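Local coordinates for cellulase (Bacteroides salanitronis, PDB 6WQY), which acts as a broad-specificity GH5_4 endoglucanase, probably cutting internal beta-1,4 links of cellulose and related glucans with the catalytic barrel domain modelled here, at residues A144-L149 and N197-V202; I117-D122 and A151-I156; S267-T272 and L325-Y330. One frame throughout, in Å; residues are numbered along the deposited sequence. Where two conformers were deposited one is given.

Overall arrangement
The chain is a closed (beta/alpha)8 barrel. Contact 2 joins its strand layer to the helix ring, contact 1 lies in that ring, and contact 3 lies farther out. Contacts 1 and 2 share helix 139-159. Contact 1 sets that helix against its neighbour 191-209 and is partly buried. Contact 2 sets it against strand 114-118 and the turn beyond, and is fully buried. The two meet where Leu149, in the conformer given, packs on Ile119. Contact 3, on the opposite side of the chain's centre, joins a long loop to helix 318-337. It is peripheral but still buried. Contact 1 adds a salt bridge to apolar packing, contact 2 is aliphatic packing around one tryptophan, contact 3 an aromatic cluster.

Contact 1 (A144-L149 and N197-V202); sequences AVKAQL and NEWNQV
Val145 has CG1 anti to its backbone N (chi1 174°), which sets this methyl over one face of the Trp199 indole. Lys146 has CG anti to its carbonyl carbon and is extended from there to NZ. This shape carries the amine past the indole to Glu198.

Val145 CG1 makes a CH-pi contact with the six-membered ring of Trp199. The methyl is 3.9 Å from the ring centroid and sits toward the rim. Its closest ring atom is Trp199 CZ2, at 3.5 Å. Lys146 runs at about a right angle to the Trp199 side chain. Its CG is 3.8 Å from Trp199 CD1, and its CE lies at the ring edge, in the plane. At the tip, Lys146 NZ forms a salt bridge of 2.8 Å with Glu198 OE1. The amine approaches OE1 from above the Glu198 carboxylate plane, 40° out of it.

The two helices, 139-159 and 191-209, are neighbours in the outer ring of the TIM barrel. They follow consecutive strands of the sheet. The segments run in nearly the same direction, 30° apart, with axes 9.8 Å from each other at closest approach.

Val202 lies about one turn after Trp199. Its CG2 packs on the aliphatic part of Lys146, 3.9 Å from Lys146 CD. Its CG1 lies 3.8 Å from the carbonyl oxygen of Lys146. Leu149 reaches the Trp199 backbone with CD2, but it was modelled in two conformers, so the detail of this packing is doubtful.

Asn142 links the polar ends. Its OD1 accepts from Trp199 NE1, and its ND2 donates to Glu198 OE1. That oxygen therefore has two donors, while Glu198 OE2 pairs with Arg191. Ile132 and Ala135 of helix 132-135 also touch the Trp199 side chain.

Contact 2 (I117-D122 and A151-I156); sequences INIHHD and AMWTQI
Met152 comes first, meeting Ile119 methyl to methyl. Its chain bends at the thioether (chi3 66°), and CE ends 3.9 Å from Ile119 CD1. Asp122 is a looser neighbour of the same CE. Its carboxylate is held by Trp81 N and Trp129 NE1.

Trp153 follows and has the largest share of the helix side. The indole and the Ile119 side chain lie alongside each other, pointing opposite ways. Ile119 CD1 is 3.4 Å from Trp153 NE1, and Ile119 CG1 is 4.1 Å from Trp153 CZ2. The far rim of the indole meets the strand backbone. Ile117 O lies at the ring edge, in the plane, 3.9 Å from Trp153 CH2. The indole N-H bonds to Ala171 O, just past the next barrel strand, and Phe203 meets the ring edge-to-face.

This is a beta-alpha unit of the (beta/alpha)8 barrel: helix 139-159 covers the strand it follows, 114-118. Asn118 points away from the helix. Its OD1 accepts from Val79 N. Its ND2 donates to His120 ND1 at 3.0 Å, in the imidazole plane, and also to Glu170 OE2.

Ile156 is last, one turn on. Its CD1 lies over a face of Trp153, and its CG2 is 3.8 Å from Ile117 CD1.

Contact 3 (S267-T272 and L325-Y330); sequences SQWGHT and LYYLEY
Trp269 and Tyr327 make the one edge-to-face pair. The edge of Tyr327 points at the face of Trp269, with the planes at 87° and the centroids of the tyrosine and six-membered indole rings 4.8 Å apart. Tyr327 CD1 does the touching, over the middle of the indole and 3.4 Å from Trp269 CE2. Trp269 CG is anti to the backbone N (chi1 -178°), which carries the indole from the loop to the helix.

Two further aromatic pairs are oblique. Tyr326 CE2 comes to the indole rim, 3.5 Å from Trp269 CZ3, with the ring planes at 50°. Tyr330 CD1 is 4.1 Å from Trp269 CH2 and completes the four-ring aromatic cluster. Gly270 CA lies near the plane of the Tyr326 ring. A CB here would point toward the helix and clash with Tyr326 CE2, and the backbone angles also disfavour a side chain.

Polar partners lie outside. Trp269 NE1 bonds to Gly282 O, and Tyr327 OH to Asp254 O. Glu284 OE2 bonds to both Tyr326 OH and His271 N, tying helix to loop. Trp269 O is buried without a partner in the model.

Segment 267-272 lies in the loop between helices 256-259 and 284-299. Tyr258 of helix 256-259 also meets the indole, ring to ring. Trp269 packs on helix 318-337, which follows strand 305-310, and touches Glu284 and Val287 of helix 284-299.

Contact 1 (A144-L149 and N197-V202)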
loop_
_atom_site.group_PDB
_atom_site.type_symbol
_atom_site.label_atom_id
_atom_site.label_comp_id
_atom_site.label_asym_id
_atom_site.label_seq_id
_atom_site.Cartn_x
_atom_site.Cartn_y
_atom_site.Cartn_z
ATOM N N ALA A 144 -10.857 -17.271 -15.143
ATOM C CA ALA A 144 -11.005 -17.748 -13.771
ATOM C C ALA A 144 -10.466 -16.742 -12.759
ATOM O O ALA A 144 -11.048 -16.578 -11.681
ATOM C CB ALA A 144 -10.294 -19.098 -13.614
ATOM N N VAL A 145 -9.332 -16.103 -13.062
ATOM C CA VAL A 145 -8.799 -15.080 -12.172
ATOM C C VAL A 145 -9.791 -13.939 -12.038
ATOM O O VAL A 145 -10.075 -13.466 -10.934
ATOM C CB VAL A 145 -7.432 -14.570 -12.658
ATOM C CG1 VAL A 145 -6.983 -13.405 -11.788
ATOM C CG2 VAL A 145 -6.403 -15.681 -12.637
ATOM N N LYS A 146 -10.319 -13.475 -13.169
ATOM C CA LYS A 146 -11.285 -12.387 -13.131
ATOM C C LYS A 146 -12.539 -12.783 -12.365
ATOM O O LYS A 146 -13.092 -11.972 -11.610
ATOM C CB LYS A 146 -11.635 -11.953 -14.549
ATOM C CG LYS A 146 -10.492 -11.241 -15.272
ATOM C CD LYS A 146 -10.877 -10.948 -16.709
ATOM C CE LYS A 146 -9.797 -10.206 -17.456
ATOM N NZ LYS A 146 -10.166 -9.974 -18.887
ATOM N N ALA A 147 -13.011 -14.012 -12.547
ATOM C CA ALA A 147 -14.211 -14.444 -11.840
ATOM C C ALA A 147 -13.985 -14.430 -10.333
ATOM O O ALA A 147 -14.853 -14.008 -9.565
ATOM C CB ALA A 147 -14.618 -15.843 -12.293
ATOM N N GLN A 148 -12.818 -14.901 -9.894
ATOM C CA GLN A 148 -12.508 -14.907 -8.466
ATOM C C GLN A 148 -12.342 -13.483 -7.932
ATOM O O GLN A 148 -12.845 -13.154 -6.847
ATOM C CB GLN A 148 -11.267 -15.759 -8.202
ATOM C CG GLN A 148 -10.925 -15.822 -6.729
ATOM C CD GLN A 148 -10.024 -16.967 -6.346
ATOM O OE1 GLN A 148 -9.685 -17.817 -7.159
ATOM N NE2 GLN A 148 -9.652 -17.011 -5.077
ATOM N N LEU A 149 -11.643 -12.630 -8.687
ATOM C CA LEU A 149 -11.465 -11.239 -8.280
ATOM C C LEU A 149 -12.811 -10.539 -8.123
ATOM O O LEU A 149 -13.041 -9.821 -7.141
ATOM C CB LEU A 149 -10.594 -10.537 -9.320
ATOM C CG LEU A 149 -10.091 -9.136 -9.007
ATOM C CD1 LEU A 149 -9.087 -9.145 -7.873
ATOM C CD2 LEU A 149 -9.474 -8.552 -10.268
ATOM N N ASN A 197 -4.168 -4.357 -16.369
ATOM C CA ASN A 197 -5.126 -3.276 -16.562
ATOM C C ASN A 197 -6.556 -3.804 -16.647
ATOM O O ASN A 197 -7.488 -3.173 -16.120
ATOM C CB ASN A 197 -4.758 -2.447 -17.790
ATOM C CG ASN A 197 -3.547 -1.550 -17.553
ATOM O OD1 ASN A 197 -3.405 -0.949 -16.486
ATOM N ND2 ASN A 197 -2.680 -1.441 -18.544
ATOM N N GLU A 198 -6.752 -4.959 -17.293
ATOM C CA GLU A 198 -8.068 -5.582 -17.345
ATOM C C GLU A 198 -8.544 -5.977 -15.953
ATOM O O GLU A 198 -9.728 -5.807 -15.619
ATOM C CB GLU A 198 -8.036 -6.838 -18.235
ATOM C CG GLU A 198 -7.804 -6.587 -19.707
ATOM C CD GLU A 198 -7.576 -7.857 -20.545
ATOM O OE1 GLU A 198 -7.801 -9.002 -20.060
ATOM O OE2 GLU A 198 -7.169 -7.706 -21.727
ATOM N N TRP A 199 -7.649 -6.543 -15.140
ATOM C CA TRP A 199 -8.023 -6.946 -13.791
ATOM C C TRP A 199 -8.459 -5.755 -12.956
ATOM O O TRP A 199 -9.440 -5.839 -12.198
ATOM C CB TRP A 199 -6.844 -7.629 -13.107
ATOM C CG TRP A 199 -6.488 -8.988 -13.634
ATOM C CD1 TRP A 199 -7.118 -9.706 -14.599
ATOM C CD2 TRP A 199 -5.390 -9.783 -13.190
ATOM N NE1 TRP A 199 -6.474 -10.921 -14.769
ATOM C CE2 TRP A 199 -5.402 -10.978 -13.918
ATOM C CE3 TRP A 199 -4.395 -9.586 -12.234
ATOM C CZ2 TRP A 199 -4.449 -11.983 -13.715
ATOM C CZ3 TRP A 199 -3.453 -10.572 -12.038
ATOM C CH2 TRP A 199 -3.494 -11.755 -12.764
ATOM N N ASN A 200 -7.743 -4.632 -13.069
ATOM C CA ASN A 200 -8.151 -3.452 -12.324
ATOM C C ASN A 200 -9.540 -2.996 -12.750
ATOM O O ASN A 200 -10.338 -2.551 -11.911
ATOM C CB ASN A 200 -7.130 -2.331 -12.486
ATOM C CG ASN A 200 -5.894 -2.534 -11.625
ATOM O OD1 ASN A 200 -5.943 -3.205 -10.587
ATOM N ND2 ASN A 200 -4.786 -1.926 -12.039
ATOM N N GLN A 201 -9.843 -3.092 -14.046
ATOM C CA GLN A 201 -11.179 -2.733 -14.517
ATOM C C GLN A 201 -12.243 -3.663 -13.940
ATOM O O GLN A 201 -13.334 -3.215 -13.561
ATOM C CB GLN A 201 -11.231 -2.762 -16.045
ATOM C CG GLN A 201 -12.545 -2.241 -16.616
ATOM C CD GLN A 201 -12.676 -0.751 -16.416
ATOM O OE1 GLN A 201 -11.970 0.029 -17.052
ATOM N NE2 GLN A 201 -13.549 -0.337 -15.508
ATOM N N VAL A 202 -11.952 -4.964 -13.877
ATOM C CA VAL A 202 -12.881 -5.923 -13.277
ATOM C C VAL A 202 -13.174 -5.563 -11.827
ATOM O O VAL A 202 -14.328 -5.617 -11.381
ATOM C CB VAL A 202 -12.322 -7.353 -13.416
ATOM C CG1 VAL A 202 -13.079 -8.326 -12.522
ATOM C CG2 VAL A 202 -12.363 -7.809 -14.872
#

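Contact 2 (I117-D122 and A151-I156)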
loop_
_atom_site.group_PDB
_atom_site.type_symbol
_atom_site.label_atom_id
_atom_site.label_comp_id
_atom_site.label_asym_id
_atom_site.label_seq_id
_atom_site.Cartn_x
_atom_site.Cartn_y
_atom_site.Cartn_z
ATOM N N ILE A 117 -7.976 -1.465 2.608
ATOM C CA ILE A 117 -7.874 -2.927 2.627
ATOM C C ILE A 117 -7.634 -3.396 1.193
ATOM O O ILE A 117 -8.024 -2.728 0.233
ATOM C CB ILE A 117 -9.106 -3.621 3.238
ATOM C CG1 ILE A 117 -10.402 -3.241 2.524
ATOM C CG2 ILE A 117 -9.184 -3.318 4.735
ATOM C CD1 ILE A 117 -11.624 -3.994 3.010
ATOM N N ASN A 118 -7.020 -4.574 1.047
ATOM C CA ASN A 118 -6.645 -5.049 -0.282
ATOM C C ASN A 118 -6.753 -6.577 -0.359
ATOM O O ASN A 118 -7.275 -7.247 0.536
ATOM C CB ASN A 118 -5.243 -4.541 -0.676
ATOM C CG ASN A 118 -4.123 -5.288 0.030
ATOM O OD1 ASN A 118 -4.378 -6.165 0.863
ATOM N ND2 ASN A 118 -2.892 -4.938 -0.291
ATOM N N ILE A 119 -6.296 -7.106 -1.494
ATOM C CA ILE A 119 -5.905 -8.505 -1.669
ATOM C C ILE A 119 -4.383 -8.515 -1.762
ATOM O O ILE A 119 -3.815 -7.879 -2.661
ATOM C CB ILE A 119 -6.556 -9.116 -2.919
ATOM C CG1 ILE A 119 -8.074 -9.198 -2.761
ATOM C CG2 ILE A 119 -5.941 -10.477 -3.218
ATOM C CD1 ILE A 119 -8.801 -9.711 -3.996
ATOM N N HIS A 120 -3.714 -9.215 -0.834
ATOM C CA HIS A 120 -2.273 -9.037 -0.668
ATOM C C HIS A 120 -1.524 -10.250 -1.197
ATOM O O HIS A 120 -1.297 -10.345 -2.420
ATOM C CB HIS A 120 -1.939 -8.625 0.772
ATOM C CG HIS A 120 -0.640 -7.915 0.912
ATOM N ND1 HIS A 120 -0.500 -6.567 0.635
ATOM C CD2 HIS A 120 0.568 -8.366 1.326
ATOM C CE1 HIS A 120 0.751 -6.228 0.906
ATOM N NE2 HIS A 120 1.424 -7.297 1.316
ATOM N N HIS A 121 -1.075 -11.188 -0.345
ATOM C CA HIS A 121 -0.176 -12.250 -0.831
ATOM C C HIS A 121 -0.870 -13.316 -1.671
ATOM O O HIS A 121 -0.180 -14.179 -2.221
ATOM C CB HIS A 121 0.644 -12.845 0.298
ATOM C CG HIS A 121 1.696 -11.922 0.812
ATOM N ND1 HIS A 121 2.475 -11.145 -0.020
ATOM C CD2 HIS A 121 2.095 -11.656 2.083
ATOM C CE1 HIS A 121 3.316 -10.449 0.729
ATOM N NE2 HIS A 121 3.113 -10.741 2.009
ATOM N N ASP A 122 -2.185 -13.242 -1.851
ATOM C CA ASP A 122 -2.807 -14.044 -2.902
ATOM C C ASP A 122 -2.104 -13.850 -4.233
ATOM O O ASP A 122 -2.082 -14.759 -5.061
ATOM C CB ASP A 122 -4.272 -13.643 -3.078
ATOM C CG ASP A 122 -5.097 -13.838 -1.826
ATOM O OD1 ASP A 122 -4.769 -13.180 -0.808
ATOM O OD2 ASP A 122 -6.085 -14.622 -1.867
ATOM N N ALA A 151 -15.825 -11.957 -7.676
ATOM C CA ALA A 151 -16.640 -12.558 -6.622
ATOM C C ALA A 151 -16.133 -12.145 -5.244
ATOM O O ALA A 151 -16.928 -11.832 -4.351
ATOM C CB ALA A 151 -16.648 -14.078 -6.752
ATOM N N MET A 152 -14.818 -12.147 -5.044
ATOM C CA MET A 152 -14.264 -11.724 -3.765
ATOM C C MET A 152 -14.573 -10.264 -3.495
ATOM O O MET A 152 -15.036 -9.911 -2.407
ATOM C CB MET A 152 -12.759 -11.981 -3.726
ATOM C CG MET A 152 -12.387 -13.457 -3.630
ATOM S SD MET A 152 -10.613 -13.729 -3.705
ATOM C CE MET A 152 -10.059 -12.957 -2.188
ATOM N N TRP A 153 -14.319 -9.392 -4.472
ATOM C CA TRP A 153 -14.549 -7.970 -4.259
ATOM C C TRP A 153 -16.029 -7.660 -4.093
ATOM O O TRP A 153 -16.367 -6.729 -3.355
ATOM C CB TRP A 153 -13.883 -7.124 -5.345
ATOM C CG TRP A 153 -12.451 -6.852 -5.010
ATOM C CD1 TRP A 153 -11.331 -7.278 -5.674
ATOM C CD2 TRP A 153 -11.983 -6.103 -3.882
ATOM N NE1 TRP A 153 -10.194 -6.826 -5.019
ATOM C CE2 TRP A 153 -10.574 -6.094 -3.925
ATOM C CE3 TRP A 153 -12.621 -5.413 -2.849
ATOM C CZ2 TRP A 153 -9.805 -5.459 -2.970
ATOM C CZ3 TRP A 153 -11.848 -4.770 -1.901
ATOM C CH2 TRP A 153 -10.456 -4.809 -1.961
ATOM N N THR A 154 -16.929 -8.415 -4.734
ATOM C CA THR A 154 -18.358 -8.221 -4.473
ATOM C C THR A 154 -18.670 -8.474 -3.003
ATOM O O THR A 154 -19.363 -7.685 -2.349
ATOM C CB THR A 154 -19.193 -9.142 -5.375
ATOM O OG1 THR A 154 -19.003 -8.770 -6.744
ATOM C CG2 THR A 154 -20.669 -9.051 -5.046
ATOM N N GLN A 155 -18.150 -9.579 -2.464
ATOM C CA GLN A 155 -18.395 -9.900 -1.062
ATOM C C GLN A 155 -17.762 -8.878 -0.127
ATOM O O GLN A 155 -18.371 -8.492 0.886
ATOM C CB GLN A 155 -17.869 -11.294 -0.749
ATOM C CG GLN A 155 -18.654 -12.419 -1.367
ATOM C CD GLN A 155 -17.906 -13.717 -1.242
ATOM O OE1 GLN A 155 -17.927 -14.353 -0.187
ATOM N NE2 GLN A 155 -17.219 -14.104 -2.295
ATOM N N ILE A 156 -16.530 -8.457 -0.410
ATOM C CA ILE A 156 -15.874 -7.475 0.454
ATOM C C ILE A 156 -16.630 -6.156 0.408
ATOM O O ILE A 156 -16.935 -5.546 1.445
ATOM C CB ILE A 156 -14.400 -7.313 0.046
ATOM C CG1 ILE A 156 -13.629 -8.619 0.247
ATOM C CG2 ILE A 156 -13.769 -6.172 0.824
ATOM C CD1 ILE A 156 -12.310 -8.664 -0.534
#

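Contact 3 (S267-T272 and L325-Y330)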
loop_
_atom_site.group_PDB
_atom_site.type_symbol
_atom_site.label_atom_id
_atom_site.label_comp_id
_atom_site.label_asym_id
_atom_site.label_seq_id
_atom_site.Cartn_x
_atom_site.Cartn_y
_atom_site.Cartn_z
ATOM N N SER A 267 25.173 1.286 5.327
ATOM C CA SER A 267 24.679 1.929 6.533
ATOM C C SER A 267 24.457 3.428 6.378
ATOM O O SER A 267 23.985 4.064 7.324
ATOM C CB SER A 267 25.649 1.683 7.695
ATOM O OG SER A 267 26.948 2.173 7.380
ATOM N N GLN A 268 24.783 4.007 5.225
ATOM C CA GLN A 268 24.639 5.445 4.996
ATOM C C GLN A 268 23.968 5.691 3.650
ATOM O O GLN A 268 23.894 4.799 2.797
ATOM C CB GLN A 268 26.000 6.155 5.079
ATOM C CG GLN A 268 26.723 5.834 6.373
ATOM C CD GLN A 268 27.963 6.684 6.617
ATOM O OE1 GLN A 268 28.387 7.471 5.762
ATOM N NE2 GLN A 268 28.550 6.519 7.787
ATOM N N TRP A 269 23.448 6.907 3.478
ATOM C CA TRP A 269 22.656 7.260 2.312
ATOM C C TRP A 269 22.760 8.755 2.050
ATOM O O TRP A 269 22.883 9.553 2.979
ATOM C CB TRP A 269 21.174 6.899 2.538
ATOM C CG TRP A 269 20.300 7.174 1.372
ATOM C CD1 TRP A 269 20.088 6.342 0.311
ATOM C CD2 TRP A 269 19.510 8.353 1.131
ATOM N NE1 TRP A 269 19.229 6.936 -0.581
ATOM C CE2 TRP A 269 18.865 8.168 -0.111
ATOM C CE3 TRP A 269 19.276 9.536 1.840
ATOM C CZ2 TRP A 269 17.996 9.115 -0.653
ATOM C CZ3 TRP A 269 18.419 10.470 1.293
ATOM C CH2 TRP A 269 17.784 10.250 0.064
ATOM N N GLY A 270 22.703 9.127 0.778
ATOM C CA GLY A 270 22.606 10.520 0.399
ATOM C C GLY A 270 23.944 11.199 0.195
ATOM O O GLY A 270 25.008 10.583 0.217
ATOM N N HIS A 271 23.876 12.521 0.026
ATOM C CA HIS A 271 25.041 13.286 -0.406
ATOM C C HIS A 271 26.213 13.166 0.557
ATOM O O HIS A 271 27.370 13.266 0.128
ATOM C CB HIS A 271 24.744 14.794 -0.483
ATOM C CG HIS A 271 23.637 15.178 -1.410
ATOM N ND1 HIS A 271 23.510 14.670 -2.683
ATOM C CD2 HIS A 271 22.627 16.067 -1.255
ATOM C CE1 HIS A 271 22.454 15.212 -3.264
ATOM N NE2 HIS A 271 21.899 16.061 -2.419
ATOM N N THR A 272 25.950 13.045 1.853
ATOM C CA THR A 272 27.032 13.061 2.830
ATOM C C THR A 272 27.574 11.672 3.139
ATOM O O THR A 272 28.540 11.555 3.899
ATOM C CB THR A 272 26.617 13.747 4.146
ATOM O OG1 THR A 272 25.851 12.843 4.948
ATOM C CG2 THR A 272 25.833 15.013 3.876
ATOM N N LEU A 325 16.964 8.410 9.487
ATOM C CA LEU A 325 15.990 9.467 9.727
ATOM C C LEU A 325 16.032 10.498 8.616
ATOM O O LEU A 325 14.993 10.999 8.185
ATOM C CB LEU A 325 16.192 10.103 11.097
ATOM C CG LEU A 325 15.574 9.306 12.238
ATOM C CD1 LEU A 325 16.274 7.986 12.488
ATOM C CD2 LEU A 325 15.539 10.136 13.515
ATOM N N TYR A 326 17.237 10.836 8.138
ATOM C CA TYR A 326 17.356 11.738 6.997
ATOM C C TYR A 326 16.649 11.169 5.769
ATOM O O TYR A 326 15.876 11.875 5.115
ATOM C CB TYR A 326 18.833 12.049 6.715
ATOM C CG TYR A 326 19.043 12.765 5.400
ATOM C CD1 TYR A 326 18.404 13.968 5.127
ATOM C CD2 TYR A 326 19.859 12.227 4.421
ATOM C CE1 TYR A 326 18.571 14.609 3.920
ATOM C CE2 TYR A 326 20.032 12.855 3.205
ATOM C CZ TYR A 326 19.383 14.050 2.960
ATOM O OH TYR A 326 19.544 14.704 1.757
ATOM N N TYR A 327 16.902 9.901 5.448
ATOM C CA TYR A 327 16.231 9.262 4.322
ATOM C C TYR A 327 14.715 9.370 4.451
ATOM O O TYR A 327 14.021 9.774 3.507
ATOM C CB TYR A 327 16.659 7.783 4.235
ATOM C CG TYR A 327 15.908 7.015 3.169
ATOM C CD1 TYR A 327 16.365 6.987 1.857
ATOM C CD2 TYR A 327 14.733 6.352 3.464
ATOM C CE1 TYR A 327 15.670 6.314 0.867
ATOM C CE2 TYR A 327 14.035 5.672 2.480
ATOM C CZ TYR A 327 14.500 5.660 1.195
ATOM O OH TYR A 327 13.764 4.984 0.238
ATOM N N LEU A 328 14.165 8.993 5.608
ATOM C CA LEU A 328 12.717 9.000 5.773
ATOM C C LEU A 328 12.155 10.404 5.700
ATOM O O LEU A 328 11.097 10.625 5.098
ATOM C CB LEU A 328 12.346 8.317 7.088
ATOM C CG LEU A 328 12.585 6.807 7.127
ATOM C CD1 LEU A 328 12.355 6.280 8.519
ATOM C CD2 LEU A 328 11.670 6.080 6.147
ATOM N N GLU A 329 12.848 11.370 6.302
ATOM C CA GLU A 329 12.408 12.759 6.227
ATOM C C GLU A 329 12.453 13.249 4.787
ATOM O O GLU A 329 11.511 13.900 4.307
ATOM C CB GLU A 329 13.269 13.636 7.146
ATOM C CG GLU A 329 12.673 15.006 7.432
ATOM C CD GLU A 329 13.434 15.816 8.477
ATOM O OE1 GLU A 329 14.448 15.376 9.043
ATOM O OE2 GLU A 329 13.021 16.985 8.700
ATOM N N TYR A 330 13.529 12.921 4.068
ATOM C CA TYR A 330 13.669 13.365 2.686
ATOM C C TYR A 330 12.576 12.778 1.800
ATOM O O TYR A 330 11.978 13.486 0.966
ATOM C CB TYR A 330 15.047 12.979 2.143
ATOM C CG TYR A 330 15.348 13.680 0.851
ATOM C CD1 TYR A 330 14.972 13.142 -0.365
ATOM C CD2 TYR A 330 15.973 14.910 0.850
ATOM C CE1 TYR A 330 15.224 13.806 -1.544
ATOM C CE2 TYR A 330 16.228 15.581 -0.324
ATOM C CZ TYR A 330 15.846 15.027 -1.516
ATOM O OH TYR A 330 16.084 15.685 -2.699
#